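PDB 2VE3: putative cytochrome P450 120 from Synechocystis sp., which probably acts as a heme-dependent cytochrome P450 monooxygenase and binds retinoic acid in a pocket beside the heme. Local coordinates for residues Thr26-Phe29 with Leu30-Asp34; Arg102-Arg105 with Lys106-Tyr109; Ala230-Asp233 with Asp234-Pro238; Ser343-Ile346 with Ser347-His350. All coordinates share one frame; numbering follows the deposited sequence.

Interaction 1 (Thr26-Phe29 with Leu30-Asp34). With REA (retinoic acid), chain D.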
# COMPACT_ATOMS: atom_id res chain seq x y z
N THR A 26 19.15 -3.59 11.66
CA THR A 26 17.90 -4.24 11.27
C THR A 26 16.86 -4.23 12.39
O THR A 26 15.67 -4.07 12.13
CB THR A 26 18.12 -5.72 10.78
OG1 THR A 26 19.17 -5.76 9.80
CG2 THR A 26 16.85 -6.28 10.17
N LEU A 27 17.30 -4.40 13.64
CA LEU A 27 16.36 -4.43 14.76
C LEU A 27 15.70 -3.08 15.00
O LEU A 27 14.53 -3.01 15.36
CB LEU A 27 17.01 -4.95 16.05
CG LEU A 27 17.59 -6.37 16.13
CD1 LEU A 27 18.31 -6.59 17.49
CD2 LEU A 27 16.54 -7.44 15.93
N ASN A 28 16.45 -2.00 14.78
CA ASN A 28 15.91 -0.64 14.92
C ASN A 28 14.88 -0.36 13.83
O ASN A 28 13.79 0.13 14.10
CB ASN A 28 17.05 0.38 14.89
CG ASN A 28 18.16 0.05 15.89
OD1 ASN A 28 18.01 0.22 17.10
ND2 ASN A 28 19.29 -0.44 15.39
N PHE A 29 15.23 -0.70 12.59
CA PHE A 29 14.31 -0.65 11.45
C PHE A 29 12.99 -1.39 11.72
O PHE A 29 11.91 -0.85 11.47
CB PHE A 29 15.01 -1.24 10.22
CG PHE A 29 14.20 -1.18 8.96
CD1 PHE A 29 14.04 0.03 8.29
CD2 PHE A 29 13.62 -2.33 8.44
CE1 PHE A 29 13.29 0.10 7.12
CE2 PHE A 29 12.88 -2.27 7.26
CZ PHE A 29 12.71 -1.05 6.60
N LEU A 30 13.08 -2.62 12.23
CA LEU A 30 11.88 -3.43 12.44
C LEU A 30 11.03 -3.03 13.65
O LEU A 30 9.83 -3.30 13.68
CB LEU A 30 12.23 -4.92 12.49
CG LEU A 30 12.76 -5.57 11.20
CD1 LEU A 30 13.19 -7.00 11.50
CD2 LEU A 30 11.71 -5.52 10.09
N ASN A 31 11.64 -2.34 14.61
CA ASN A 31 10.98 -2.07 15.88
C ASN A 31 10.77 -0.60 16.27
O ASN A 31 9.82 -0.29 17.01
CB ASN A 31 11.71 -2.83 16.98
CG ASN A 31 11.51 -4.33 16.87
OD1 ASN A 31 10.48 -4.84 17.28
ND2 ASN A 31 12.47 -5.02 16.28
N ASP A 32 11.63 0.28 15.80
CA ASP A 32 11.56 1.71 16.14
C ASP A 32 10.72 2.51 15.13
O ASP A 32 11.00 2.51 13.92
CB ASP A 32 12.96 2.32 16.26
CG ASP A 32 13.84 1.63 17.31
OD1 ASP A 32 13.47 0.56 17.84
OD2 ASP A 32 14.93 2.17 17.60
N GLY A 33 9.71 3.22 15.64
CA GLY A 33 8.92 4.13 14.80
C GLY A 33 9.72 5.38 14.48
O GLY A 33 9.26 6.28 13.78
N ASP A 34 10.96 5.38 14.95
CA ASP A 34 11.83 6.54 15.07
C ASP A 34 12.95 6.53 14.02
O ASP A 34 13.69 7.51 13.87
CB ASP A 34 12.46 6.48 16.47
CG ASP A 34 12.99 7.81 16.93
OD1 ASP A 34 12.30 8.84 16.68
OD2 ASP A 34 14.08 7.83 17.54
C1 REA D . 3.37 -3.30 -2.05
C2 REA D . 3.25 -4.25 -3.24
C3 REA D . 4.64 -4.60 -3.78
C4 REA D . 5.40 -5.43 -2.74
C5 REA D . 5.27 -4.89 -1.34
C6 REA D . 4.32 -3.91 -1.00
C7 REA D . 4.25 -3.46 0.39
C8 REA D . 5.25 -2.53 0.91
C9 REA D . 5.24 -2.23 2.36
C10 REA D . 6.48 -1.69 2.89
C11 REA D . 6.56 -0.56 3.80
C12 REA D . 7.90 0.03 3.83
C13 REA D . 8.60 0.36 5.06
C14 REA D . 9.82 1.03 4.86
C15 REA D . 10.43 1.95 5.81
C16 REA D . 3.95 -1.95 -2.51
C17 REA D . 1.96 -3.11 -1.49
C18 REA D . 6.19 -5.46 -0.28
C19 REA D . 4.06 -2.49 3.25
C20 REA D . 8.04 -0.02 6.41
O1 REA D . 9.85 2.25 6.86
O2 REA D . 11.55 2.43 5.57

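Interaction 2 (Arg102-Arg105 with Lys106-Tyr109). With HEM (protoporphyrin IX containing Fe), chain C.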
# COMPACT_ATOMS: atom_id res chain seq x y z
N ARG A 102 8.60 -6.15 -17.31
CA ARG A 102 7.90 -5.32 -18.31
C ARG A 102 6.64 -6.02 -18.80
O ARG A 102 5.57 -5.42 -18.91
CB ARG A 102 8.80 -5.02 -19.52
CG ARG A 102 9.43 -3.62 -19.60
CD ARG A 102 10.75 -3.64 -20.38
NE ARG A 102 10.76 -4.73 -21.36
CZ ARG A 102 11.83 -5.42 -21.75
NH1 ARG A 102 13.04 -5.15 -21.26
NH2 ARG A 102 11.68 -6.40 -22.64
N SER A 103 6.79 -7.31 -19.08
CA SER A 103 5.71 -8.15 -19.57
C SER A 103 4.55 -8.31 -18.58
O SER A 103 3.40 -8.06 -18.94
CB SER A 103 6.26 -9.51 -20.00
OG SER A 103 5.22 -10.40 -20.31
N ARG A 104 4.84 -8.71 -17.35
CA ARG A 104 3.78 -8.94 -16.35
C ARG A 104 3.12 -7.62 -15.94
O ARG A 104 1.95 -7.58 -15.58
CB ARG A 104 4.30 -9.71 -15.12
CG ARG A 104 5.07 -11.00 -15.38
CD ARG A 104 4.59 -11.82 -16.59
NE ARG A 104 5.16 -13.17 -16.58
CZ ARG A 104 5.79 -13.76 -17.59
NH1 ARG A 104 5.95 -13.15 -18.76
NH2 ARG A 104 6.26 -14.98 -17.43
N ARG A 105 3.87 -6.54 -16.02
CA ARG A 105 3.33 -5.22 -15.78
C ARG A 105 2.18 -4.91 -16.76
O ARG A 105 1.12 -4.43 -16.36
CB ARG A 105 4.45 -4.20 -15.87
CG ARG A 105 4.03 -2.83 -15.54
CD ARG A 105 4.90 -2.21 -14.49
NE ARG A 105 4.34 -0.91 -14.20
CZ ARG A 105 4.03 -0.44 -13.00
NH1 ARG A 105 4.29 -1.14 -11.90
NH2 ARG A 105 3.51 0.76 -12.93
N LYS A 106 2.38 -5.21 -18.03
CA LYS A 106 1.34 -4.98 -19.04
C LYS A 106 0.15 -5.93 -18.91
O LYS A 106 -1.00 -5.55 -19.15
CB LYS A 106 1.95 -5.03 -20.45
CG LYS A 106 3.09 -4.02 -20.64
CD LYS A 106 3.66 -4.01 -22.04
CE LYS A 106 4.43 -2.71 -22.32
NZ LYS A 106 3.52 -1.55 -22.56
N ILE A 107 0.44 -7.17 -18.52
CA ILE A 107 -0.56 -8.21 -18.25
C ILE A 107 -1.48 -7.85 -17.06
O ILE A 107 -2.71 -7.89 -17.16
CB ILE A 107 0.14 -9.57 -17.98
CG1 ILE A 107 0.70 -10.15 -19.29
CG2 ILE A 107 -0.81 -10.56 -17.29
CD1 ILE A 107 1.73 -11.21 -19.11
N LEU A 108 -0.85 -7.48 -15.94
CA LEU A 108 -1.57 -7.17 -14.71
C LEU A 108 -2.40 -5.89 -14.82
O LEU A 108 -3.51 -5.83 -14.30
CB LEU A 108 -0.61 -7.17 -13.49
CG LEU A 108 -0.18 -8.57 -13.01
CD1 LEU A 108 1.21 -8.60 -12.38
CD2 LEU A 108 -1.19 -9.16 -12.05
N TYR A 109 -1.89 -4.89 -15.54
CA TYR A 109 -2.62 -3.62 -15.73
C TYR A 109 -4.03 -3.83 -16.30
O TYR A 109 -4.96 -3.13 -15.94
CB TYR A 109 -1.81 -2.65 -16.60
CG TYR A 109 -2.54 -1.36 -16.92
CD1 TYR A 109 -3.05 -0.55 -15.90
CD2 TYR A 109 -2.74 -0.96 -18.25
CE1 TYR A 109 -3.74 0.64 -16.19
CE2 TYR A 109 -3.43 0.24 -18.55
CZ TYR A 109 -3.92 1.03 -17.51
OH TYR A 109 -4.60 2.20 -17.78
CHA HEM C . 3.80 -0.95 -6.20
CHB HEM C . 1.85 2.02 -2.88
CHC HEM C . -2.45 -0.20 -3.38
CHD HEM C . -0.41 -3.51 -6.24
C1A HEM C . 3.67 0.07 -5.27
C2A HEM C . 4.68 1.01 -4.84
C3A HEM C . 4.13 1.84 -3.94
C4A HEM C . 2.76 1.43 -3.75
CMA HEM C . 4.80 3.01 -3.19
CAA HEM C . 6.13 1.08 -5.40
CBA HEM C . 7.12 0.27 -4.56
CGA HEM C . 8.44 0.27 -5.30
O1A HEM C . 9.02 1.39 -5.46
O2A HEM C . 8.91 -0.83 -5.72
C1B HEM C . 0.51 1.71 -2.76
C2B HEM C . -0.48 2.44 -1.99
C3B HEM C . -1.68 1.83 -2.13
C4B HEM C . -1.46 0.69 -2.99
CMB HEM C . -0.18 3.71 -1.17
CAB HEM C . -3.06 2.18 -1.51
CBB HEM C . -3.48 3.44 -1.30
C1C HEM C . -2.30 -1.27 -4.23
C2C HEM C . -3.36 -2.14 -4.71
C3C HEM C . -2.80 -3.06 -5.50
C4C HEM C . -1.36 -2.80 -5.54
CMC HEM C . -4.86 -1.99 -4.37
CAC HEM C . -3.52 -4.20 -6.29
CBC HEM C . -4.03 -5.29 -5.71
C1D HEM C . 0.92 -3.18 -6.42
C2D HEM C . 1.89 -4.03 -7.06
C3D HEM C . 3.20 -3.25 -7.05
C4D HEM C . 2.89 -1.98 -6.42
CMD HEM C . 1.63 -5.45 -7.64
CAD HEM C . 4.58 -3.69 -7.61
CBD HEM C . 4.83 -2.92 -8.90
CGD HEM C . 6.14 -3.33 -9.52
O1D HEM C . 6.36 -2.98 -10.70
O2D HEM C . 6.98 -4.01 -8.85
NA HEM C . 2.51 0.36 -4.58
NB HEM C . -0.12 0.63 -3.34
NC HEM C . -1.09 -1.70 -4.75
ND HEM C . 1.54 -1.97 -6.06
FE HEM C . 0.60 -0.50 -4.89

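Interaction 3 (Ala230-Asp233 with Asp234-Pro238)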
# COMPACT_ATOMS: atom_id res chain seq x y z
N ALA A 230 -6.15 -16.06 -18.60
CA ALA A 230 -6.26 -15.75 -20.02
C ALA A 230 -4.96 -15.21 -20.62
O ALA A 230 -4.71 -15.36 -21.82
CB ALA A 230 -7.40 -14.78 -20.27
N ALA A 231 -4.13 -14.59 -19.77
CA ALA A 231 -2.89 -13.92 -20.19
C ALA A 231 -1.90 -14.78 -20.98
O ALA A 231 -1.71 -15.95 -20.67
CB ALA A 231 -2.19 -13.35 -18.97
N ARG A 232 -1.26 -14.16 -21.99
CA ARG A 232 -0.19 -14.79 -22.79
C ARG A 232 1.05 -13.90 -22.89
O ARG A 232 0.93 -12.70 -23.12
CB ARG A 232 -0.69 -15.11 -24.23
CG ARG A 232 -1.82 -16.14 -24.34
CD ARG A 232 -1.40 -17.48 -23.77
NE ARG A 232 -2.46 -18.47 -23.78
CZ ARG A 232 -3.44 -18.56 -22.89
NH1 ARG A 232 -3.52 -17.70 -21.88
NH2 ARG A 232 -4.35 -19.53 -23.00
N ASP A 233 2.25 -14.48 -22.73
CA ASP A 233 3.50 -13.71 -22.90
C ASP A 233 3.76 -13.36 -24.37
O ASP A 233 2.95 -13.68 -25.25
CB ASP A 233 4.72 -14.36 -22.20
CG ASP A 233 5.19 -15.67 -22.85
OD1 ASP A 233 4.77 -16.00 -23.98
OD2 ASP A 233 6.01 -16.39 -22.21
N ASP A 234 4.88 -12.69 -24.65
CA ASP A 234 5.18 -12.27 -26.01
C ASP A 234 5.41 -13.46 -26.95
O ASP A 234 5.32 -13.31 -28.16
CB ASP A 234 6.38 -11.32 -26.05
CG ASP A 234 6.09 -9.99 -25.42
OD1 ASP A 234 4.92 -9.52 -25.49
OD2 ASP A 234 7.04 -9.39 -24.87
N ASN A 235 5.71 -14.63 -26.37
CA ASN A 235 5.88 -15.88 -27.13
C ASN A 235 4.63 -16.76 -27.06
O ASN A 235 4.70 -17.98 -27.27
CB ASN A 235 7.12 -16.65 -26.64
CG ASN A 235 8.43 -16.10 -27.20
OD1 ASN A 235 8.47 -15.34 -28.17
ND2 ASN A 235 9.53 -16.50 -26.58
N ASN A 236 3.50 -16.12 -26.77
CA ASN A 236 2.18 -16.74 -26.76
C ASN A 236 2.03 -17.88 -25.75
O ASN A 236 1.15 -18.73 -25.90
CB ASN A 236 1.73 -17.17 -28.17
CG ASN A 236 0.30 -17.70 -28.20
OD1 ASN A 236 -0.62 -17.08 -27.67
ND2 ASN A 236 0.11 -18.86 -28.82
N GLN A 237 2.88 -17.87 -24.71
CA GLN A 237 2.83 -18.87 -23.66
C GLN A 237 2.02 -18.41 -22.44
O GLN A 237 2.11 -17.23 -22.04
CB GLN A 237 4.25 -19.23 -23.21
CG GLN A 237 5.13 -19.85 -24.28
CD GLN A 237 4.48 -21.04 -24.96
OE1 GLN A 237 4.02 -21.97 -24.31
NE2 GLN A 237 4.41 -20.99 -26.28
N PRO A 238 1.23 -19.32 -21.83
CA PRO A 238 0.50 -18.99 -20.60
C PRO A 238 1.43 -18.79 -19.41
O PRO A 238 2.60 -19.20 -19.46
CB PRO A 238 -0.39 -20.21 -20.38
CG PRO A 238 0.29 -21.32 -21.09
CD PRO A 238 0.96 -20.71 -22.28

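Interaction 4 (Ser343-Ile346 with Ser347-His350). With HEM (protoporphyrin IX containing Fe), chain C; REA (retinoic acid), chain D.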
# COMPACT_ATOMS: atom_id res chain seq x y z
N SER A 343 17.24 3.38 -0.40
CA SER A 343 15.83 3.36 -0.01
C SER A 343 15.23 4.76 -0.11
O SER A 343 15.76 5.70 0.49
CB SER A 343 15.67 2.87 1.42
OG SER A 343 14.29 2.85 1.79
N TYR A 344 14.12 4.87 -0.84
CA TYR A 344 13.44 6.15 -0.97
C TYR A 344 12.30 6.15 0.03
O TYR A 344 11.49 5.22 0.07
CB TYR A 344 13.00 6.43 -2.42
CG TYR A 344 11.77 5.68 -2.89
CD1 TYR A 344 10.49 6.24 -2.78
CD2 TYR A 344 11.89 4.41 -3.47
CE1 TYR A 344 9.34 5.53 -3.22
CE2 TYR A 344 10.77 3.71 -3.91
CZ TYR A 344 9.51 4.27 -3.77
OH TYR A 344 8.42 3.58 -4.21
N GLN A 345 12.27 7.18 0.87
CA GLN A 345 11.35 7.21 2.00
C GLN A 345 10.21 8.19 1.73
O GLN A 345 10.39 9.42 1.78
CB GLN A 345 12.09 7.57 3.29
CG GLN A 345 13.08 6.48 3.73
CD GLN A 345 12.36 5.24 4.24
OE1 GLN A 345 11.59 5.31 5.19
NE2 GLN A 345 12.59 4.10 3.57
N ILE A 346 9.06 7.62 1.41
CA ILE A 346 7.84 8.38 1.11
C ILE A 346 7.37 9.14 2.37
O ILE A 346 6.97 10.30 2.29
CB ILE A 346 6.70 7.45 0.59
CG1 ILE A 346 7.16 6.68 -0.65
CG2 ILE A 346 5.40 8.24 0.31
CD1 ILE A 346 6.27 5.52 -1.01
N SER A 347 7.44 8.49 3.52
CA SER A 347 7.11 9.13 4.78
C SER A 347 7.94 10.39 5.03
O SER A 347 7.41 11.40 5.48
CB SER A 347 7.26 8.12 5.93
OG SER A 347 8.52 7.45 5.84
N GLN A 348 9.24 10.35 4.75
CA GLN A 348 10.10 11.53 4.92
C GLN A 348 9.77 12.64 3.90
O GLN A 348 9.67 13.82 4.28
CB GLN A 348 11.60 11.17 4.89
CG GLN A 348 12.03 10.17 5.96
CD GLN A 348 13.46 9.62 5.77
OE1 GLN A 348 13.77 8.52 6.24
NE2 GLN A 348 14.33 10.38 5.10
N THR A 349 9.59 12.27 2.64
CA THR A 349 9.26 13.24 1.58
C THR A 349 7.99 14.00 1.93
O THR A 349 7.92 15.22 1.75
CB THR A 349 9.11 12.57 0.20
OG1 THR A 349 10.28 11.81 -0.10
CG2 THR A 349 8.93 13.62 -0.91
N HIS A 350 7.00 13.28 2.44
CA HIS A 350 5.69 13.85 2.76
C HIS A 350 5.67 14.67 4.05
O HIS A 350 4.68 15.33 4.34
CB HIS A 350 4.63 12.75 2.80
CG HIS A 350 4.29 12.19 1.46
ND1 HIS A 350 3.25 11.31 1.26
CD2 HIS A 350 4.87 12.36 0.25
CE1 HIS A 350 3.19 10.97 -0.01
NE2 HIS A 350 4.17 11.59 -0.65
CHA HEM C . 3.80 -0.95 -6.20
CHB HEM C . 1.85 2.02 -2.88
CHC HEM C . -2.45 -0.20 -3.38
CHD HEM C . -0.41 -3.51 -6.24
C1A HEM C . 3.67 0.07 -5.27
C2A HEM C . 4.68 1.01 -4.84
C3A HEM C . 4.13 1.84 -3.94
C4A HEM C . 2.76 1.43 -3.75
CMA HEM C . 4.80 3.01 -3.19
CAA HEM C . 6.13 1.08 -5.40
CBA HEM C . 7.12 0.27 -4.56
CGA HEM C . 8.44 0.27 -5.30
O1A HEM C . 9.02 1.39 -5.46
O2A HEM C . 8.91 -0.83 -5.72
C1B HEM C . 0.51 1.71 -2.76
C2B HEM C . -0.48 2.44 -1.99
C3B HEM C . -1.68 1.83 -2.13
C4B HEM C . -1.46 0.69 -2.99
CMB HEM C . -0.18 3.71 -1.17
CAB HEM C . -3.06 2.18 -1.51
CBB HEM C . -3.48 3.44 -1.30
C1C HEM C . -2.30 -1.27 -4.23
C2C HEM C . -3.36 -2.14 -4.71
C3C HEM C . -2.80 -3.06 -5.50
C4C HEM C . -1.36 -2.80 -5.54
CMC HEM C . -4.86 -1.99 -4.37
CAC HEM C . -3.52 -4.20 -6.29
CBC HEM C . -4.03 -5.29 -5.71
C1D HEM C . 0.92 -3.18 -6.42
C2D HEM C . 1.89 -4.03 -7.06
C3D HEM C . 3.20 -3.25 -7.05
C4D HEM C . 2.89 -1.98 -6.42
CMD HEM C . 1.63 -5.45 -7.64
CAD HEM C . 4.58 -3.69 -7.61
CBD HEM C . 4.83 -2.92 -8.90
CGD HEM C . 6.14 -3.33 -9.52
O1D HEM C . 6.36 -2.98 -10.70
O2D HEM C . 6.98 -4.01 -8.85
NA HEM C . 2.51 0.36 -4.58
NB HEM C . -0.12 0.63 -3.34
NC HEM C . -1.09 -1.70 -4.75
ND HEM C . 1.54 -1.97 -6.06
FE HEM C . 0.60 -0.50 -4.89
C1 REA D . 3.37 -3.30 -2.05
C2 REA D . 3.25 -4.25 -3.24
C3 REA D . 4.64 -4.60 -3.78
C4 REA D . 5.40 -5.43 -2.74
C5 REA D . 5.27 -4.89 -1.34
C6 REA D . 4.32 -3.91 -1.00
C7 REA D . 4.25 -3.46 0.39
C8 REA D . 5.25 -2.53 0.91
C9 REA D . 5.24 -2.23 2.36
C10 REA D . 6.48 -1.69 2.89
C11 REA D . 6.56 -0.56 3.80
C12 REA D . 7.90 0.03 3.83
C13 REA D . 8.60 0.36 5.06
C14 REA D . 9.82 1.03 4.86
C15 REA D . 10.43 1.95 5.81
C16 REA D . 3.95 -1.95 -2.51
C17 REA D . 1.96 -3.11 -1.49
C18 REA D . 6.19 -5.46 -0.28
C19 REA D . 4.06 -2.49 3.25
C20 REA D . 8.04 -0.02 6.41
O1 REA D . 9.85 2.25 6.86
O2 REA D . 11.55 2.43 5.57

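Interaction 1 (Thr26-Phe29 with Leu30-Asp34)
Leu-30 N donates to Thr-26 O (3.0 Å) and Asp-32 N to Asn-28 O (2.8 Å), the i to i+4 bonds of the short helix 26-31 in its last turn before Asp-32 leaves helical geometry. Between them Asn-31 N makes weak bonds to the carbonyls of Leu-27 and Asn-28. The side chain of Asn-31 adds a straighter bond to the first of these: its ND2 reaches Leu-27 O at 3.0 Å, on a lone pair in the carbonyl plane and close to the plane of its own amide. On another flank Leu-30 CD1 lies alongside Thr-26 CG2 at 4.0 Å, while Leu-30 CD2 meets the ring atom CD2 of Phe-29. Asn-28 and Asp-32 lie side by side, Asn-28 OD1 3.7 Å from Asp-32 OD2, with amide and carboxylate planes 75° apart. Phe-29 has CG anti to its backbone N (chi1 -176°), which carries the ring off the helix to the ligand: CE1 lies 3.3 Å from O2 of retinoic acid, the oxygen sitting at the ring edge near its plane. Phe-52 packs beside both Phe-29 and Leu-30. This short helix thus contributes Phe-29 to the retinoic acid pocket of this P450, at the carboxylate end of the ligand.

Interaction 2 (Arg102-Arg105 with Lys106-Tyr109)
Successive i to i+4 bonds join the two segments as one run of helix 98-109: Ile-107 N to Ser-103 O, Leu-108 N to Arg-104 O (2.8 Å) and Tyr-109 N to Arg-105 O, with Lys-106 N held more weakly by the carbonyls of Arg-102 and Ser-103. This is the P450 C helix, which passes beside the heme propionates; His-101, one turn before Arg-105, also bonds to the heme. Arg-105 is the residue that reaches the cofactor. Its CG stands anti to the backbone N (chi1 -175°), and after a bend at chi2 the chain brings NH1 to propionate oxygen O1D at 3.0 Å, a weak, bent bond made at the edge of the guanidinium, near its plane. NH2 donates to the backbone O of Glu-390, next to the cysteine that by similarity ligates the iron, so the guanidinium links heme and cysteine loop. A leucine here would probably leave propionate O1D without this cationic partner and the Glu-390 carbonyl without its donor. Away from the heme, Ile-107 and Leu-108 pack on Leu-228 of helix 224-230. Leu-108 lays CD1 against Arg-104 O at 3.4 Å and also touches Leu-251. Ile-107 runs alongside Arg-104, its CD1 3.9 Å from Arg-104 CD and 3.8 Å from Ser-103 OG. Past Ile-107 CD1, Arg-104 NE forms a salt bridge with Glu-243, and Arg-104 NH1 donates to Ser-103 OG at 3.2 Å, the hydroxyl lying only 2° out of the guanidinium plane.

Interaction 3 (Ala230-Asp233 with Asp234-Pro238)
Asp-233 folds its side chain back over the turn it starts, meeting Asn-235 and Gln-237. From CB, which sits 3.9 Å from Gln-237 O, the chain takes the crowded position between backbone N and carbonyl carbon (chi1 69°), and this turns CG inward. At the tip OD1 receives two backbone N-H groups: Gln-237 N at 2.8 Å, coming from above the carboxylate plane, and Asn-235 N at 2.9 Å in a weak, bent bond. OD2 rests 3.5 Å from Gln-237 CB, alongside which the aspartate runs. The main chain closes the same loop: Asn-236 N binds Asp-233 O across the type I turn 233-236, and Asp-233 N donates almost straight (171°) to Gln-237 O. With Asn-236 at positive phi (60°), this is the bonding of a 3:5 hairpin, a type I turn followed by a G1 bulge. An alanine in place of Asp-233 is likely to leave the N-H groups of Asn-235 and Gln-237 without their shared acceptor, the turn then resting on its backbone bonds. The side chain of neighbouring Arg-232 passes across Asn-236: CG lies 3.7 Å from Asn-236 OD1, CD 3.5 Å from Asn-236 O, and Pro-238 CB sits over one guanidinium face toward its rim. Its NH1 turns back to Ala-231 O at 2.8 Å, above the carbonyl plane, and more weakly to Leu-229 O. The loop joins helix 224-230 to the long helix 241-272 at the protein surface, where Ala-231 packs on Ile-107 and Asp-233 on Arg-104 of helix 98-109.

Interaction 4 (Ser343-Ile346 with Ser347-His350)
This is a buried strand-to-helix junction, where strand 341-345 of the mixed sheet ends and helix 346-349 begins, with side chains pointing to both bound ligands. Gln-345 occupies the N-cap position, and its backbone O accepts from Thr-349 N at 3.1 Å to start the helix; His-350 N then bonds to Ile-346 O. Ile-346 and His-350 run side by side, so that CG2 of the isoleucine lies over one face of the imidazole, 3.7 Å from its centroid, a CH-pi contact. The ring is fixed further by His-350 NE2, bonded to Val-382 N. Gln-345 and Gln-348 cross obliquely, amide planes 49° apart: Gln-348 OE1 is 3.3 Å from Gln-345 CG and buried without a polar partner in the model, while Gln-348 NE2 bonds to Ser-60 OG. The sheet here is the beta-rich part of the P450 fold that flanks the substrate channel, and the end of this central strand, between 54-59 and 320-325, faces both ligands. Gln-345, bent at chi2 (-71°), turns NE2 to the retinoic acid carboxylate, meeting O2 at 2.8 Å, and in its amide plane to Ser-343 OG. On the heme side Tyr-344 OH donates to propionate oxygen O1A at 2.6 Å, with O1A lying in the plane of the tyrosine ring, at its edge, and Ile-346 CD1 touches the heme methyl CMA at 3.6 Å.

The contacts follow one another along the chain in the order 1, 2, 3, 4, none nested in another. Interactions 1 and 4 converge on the retinoic acid carboxylate from helix 26-31 and from the end of strand 341-345: their centres are 16 Å apart, their nearest atoms about 5 Å, without touching. Interactions 2 and 4 reach the heme from different elements, helix 98-109 and the same strand end, with centres 26 Å apart. Interactions 2 and 3 touch directly, Ile-107 CG2 meeting Ala-231 CB at 3.5 Å, so the surface loop after helix 224-230 packs on the heme-contacting helix. Interactions 1 and 2 lie on opposite sides of the chain's centre, 34 Å between centres; retinoic acid and heme are contacted by elements from well-separated parts of the fold.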